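Local coordinates for CELL WALL surface anchor family protein (Streptococcus pneumoniae, PDB 2X9X) that forms the repeating backbone of the pneumococcal pilus, a surface fibre that probably serves in adhesion to host cells, at residues G265-K270 against I424-G429. The protein carries 1 engineered substitution. Residues are numbered along the deposited sequence; the frame is centred on the assembly and turned at random.
Sequences GKKFVK and IEYTAG
K267 lies across one face of the Y426 ring, and its chain can be followed atom by atom. CB starts over one side of the ring, 3.6 Å from Y426 CD1. CG, anti to the carbonyl carbon (chi1 -62°), continues above the ring with CE1 and CD1 about equally near. CD makes the CH-pi contact, 3.9 Å from the ring centroid of Y426 and 19° off its normal, displaced toward the CD2 side. CE is already leaving past that rim, and NZ bonds to Y417 O, with a cation-pi contact to the Y417 ring as well; the extended chain thus spends its methylenes on one tyrosine and its charge on another. The two side chains cross nearly at right angles. Y426 presents its edge to the strand backbone: F268 O sits in the ring plane, 3.4 Å from Y426 CE1.

Two residues along, V269 takes up the apolar part. Its CB meets I424 CG2 at 3.7 Å, while V269 CG2 faces the loop backbone, 3.6 Å from E425 O. That carbonyl and Y426 O accept hydrogen bonds from the guanidinium of R277, so polar atoms beside the valine methyl have partners. Within the loop, G429 N donates to E425 OE1 over 2.9 Å, nearly straight at 172° but from above the carboxylate plane; E425 OE2 takes G431 N.

Across the contact the evidence is thus apolar and CH-pi packing: a loop folded against strand 260-271, whose backbone pairs with strands 379-385 and 436-439. On that strand K270 NZ is covalently joined to N440 CG, the intramolecular Lys-Asn isopeptide bond characteristic of Cna-B-like pilin domains in Gram-positive pili.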
loop_
_atom_site.group_PDB
_atom_site.type_symbol
_atom_site.label_atom_id
_atom_site.label_comp_id
_atom_site.label_asym_id
_atom_site.label_seq_id
_atom_site.Cartn_x
_atom_site.Cartn_y
_atom_site.Cartn_z
ATOM N N GLY A 265 1.640 -1.178 -14.037
ATOM C CA GLY A 265 0.586 -0.839 -14.975
ATOM C C GLY A 265 1.093 -0.419 -16.341
ATOM O O GLY A 265 2.298 -0.446 -16.605
ATOM N N LYS A 266 0.169 -0.021 -17.214
ATOM C CA LYS A 266 0.525 0.371 -18.574
ATOM C C LYS A 266 -0.465 1.394 -19.120
ATOM O O LYS A 266 -1.666 1.306 -18.850
ATOM C CB LYS A 266 0.549 -0.863 -19.485
ATOM C CG LYS A 266 1.271 -0.653 -20.811
ATOM C CD LYS A 266 2.775 -0.556 -20.600
ATOM C CE LYS A 266 3.516 -0.307 -21.904
ATOM N NZ LYS A 266 3.263 1.068 -22.447
ATOM N N LYS A 267 0.050 2.352 -19.892
ATOM C CA LYS A 267 -0.761 3.375 -20.553
ATOM C C LYS A 267 -0.762 3.158 -22.064
ATOM O O LYS A 267 0.227 2.678 -22.629
ATOM C CB LYS A 267 -0.206 4.767 -20.258
ATOM C CG LYS A 267 -0.212 5.156 -18.796
ATOM C CD LYS A 267 0.626 6.412 -18.573
ATOM C CE LYS A 267 0.615 6.840 -17.118
ATOM N NZ LYS A 267 1.746 7.764 -16.809
ATOM N N PHE A 268 -1.873 3.517 -22.708
ATOM C CA PHE A 268 -2.039 3.383 -24.156
ATOM C C PHE A 268 -2.677 4.635 -24.760
ATOM O O PHE A 268 -3.455 5.324 -24.092
ATOM C CB PHE A 268 -2.948 2.195 -24.482
ATOM C CG PHE A 268 -2.509 0.894 -23.874
ATOM C CD1 PHE A 268 -1.672 0.039 -24.568
ATOM C CD2 PHE A 268 -2.951 0.519 -22.616
ATOM C CE1 PHE A 268 -1.271 -1.170 -24.013
ATOM C CE2 PHE A 268 -2.555 -0.686 -22.057
ATOM C CZ PHE A 268 -1.714 -1.528 -22.758
ATOM N N VAL A 269 -2.364 4.916 -26.026
ATOM C CA VAL A 269 -3.085 5.939 -26.787
ATOM C C VAL A 269 -3.530 5.381 -28.138
ATOM O O VAL A 269 -2.718 4.860 -28.907
ATOM C CB VAL A 269 -2.244 7.215 -27.031
ATOM C CG1 VAL A 269 -3.032 8.221 -27.882
ATOM C CG2 VAL A 269 -1.817 7.843 -25.715
ATOM N N LYS A 270 -4.825 5.483 -28.408
ATOM C CA LYS A 270 -5.394 5.087 -29.692
ATOM C C LYS A 270 -5.325 6.234 -30.697
ATOM O O LYS A 270 -5.888 7.308 -30.461
ATOM C CB LYS A 270 -6.850 4.667 -29.507
ATOM C CG LYS A 270 -7.453 3.995 -30.724
ATOM C CD LYS A 270 -6.840 2.620 -30.918
ATOM C CE LYS A 270 -7.282 2.004 -32.222
ATOM N NZ LYS A 270 -6.764 2.793 -33.373
ATOM N N ILE A 424 4.432 6.968 -27.495
ATOM C CA ILE A 424 3.732 8.235 -27.663
ATOM C C ILE A 424 3.450 8.860 -26.303
ATOM O O ILE A 424 3.434 8.160 -25.294
ATOM C CB ILE A 424 2.392 8.020 -28.413
ATOM C CG1 ILE A 424 1.730 9.358 -28.754
ATOM C CG2 ILE A 424 1.446 7.118 -27.602
ATOM C CD1 ILE A 424 0.557 9.222 -29.695
ATOM N N GLU A 425 3.242 10.175 -26.279
ATOM C CA GLU A 425 2.817 10.873 -25.065
ATOM C C GLU A 425 1.401 10.454 -24.675
ATOM O O GLU A 425 0.481 10.560 -25.482
ATOM C CB GLU A 425 2.832 12.390 -25.286
ATOM C CG GLU A 425 4.213 13.009 -25.403
ATOM C CD GLU A 425 4.172 14.422 -25.970
ATOM O OE1 GLU A 425 3.266 14.714 -26.779
ATOM O OE2 GLU A 425 5.049 15.236 -25.611
ATOM N N TYR A 426 1.220 9.980 -23.443
ATOM C CA TYR A 426 -0.125 9.691 -22.952
ATOM C C TYR A 426 -0.992 10.933 -23.116
ATOM O O TYR A 426 -2.089 10.879 -23.674
ATOM C CB TYR A 426 -0.073 9.300 -21.478
ATOM C CG TYR A 426 -1.313 8.623 -20.942
ATOM C CD1 TYR A 426 -1.935 7.595 -21.645
ATOM C CD2 TYR A 426 -1.837 8.980 -19.702
ATOM C CE1 TYR A 426 -3.056 6.951 -21.129
ATOM C CE2 TYR A 426 -2.951 8.345 -19.186
ATOM C CZ TYR A 426 -3.558 7.333 -19.903
ATOM O OH TYR A 426 -4.665 6.696 -19.381
ATOM N N THR A 427 -0.490 12.058 -22.621
ATOM C CA THR A 427 -1.173 13.332 -22.784
ATOM C C THR A 427 -0.316 14.237 -23.656
ATOM O O THR A 427 0.835 14.523 -23.327
ATOM C CB THR A 427 -1.465 13.998 -21.427
ATOM O OG1 THR A 427 -2.244 13.105 -20.618
ATOM C CG2 THR A 427 -2.236 15.292 -21.619
ATOM N N ALA A 428 -0.878 14.663 -24.781
ATOM C CA ALA A 428 -0.144 15.456 -25.760
ATOM C C ALA A 428 0.515 16.678 -25.131
ATOM O O ALA A 428 -0.135 17.453 -24.422
ATOM C CB ALA A 428 -1.066 15.873 -26.898
ATOM N N GLY A 429 1.808 16.846 -25.398
ATOM C CA GLY A 429 2.549 17.997 -24.918
ATOM C C GLY A 429 3.266 17.772 -23.601
ATOM O O GLY A 429 3.954 18.662 -23.104
#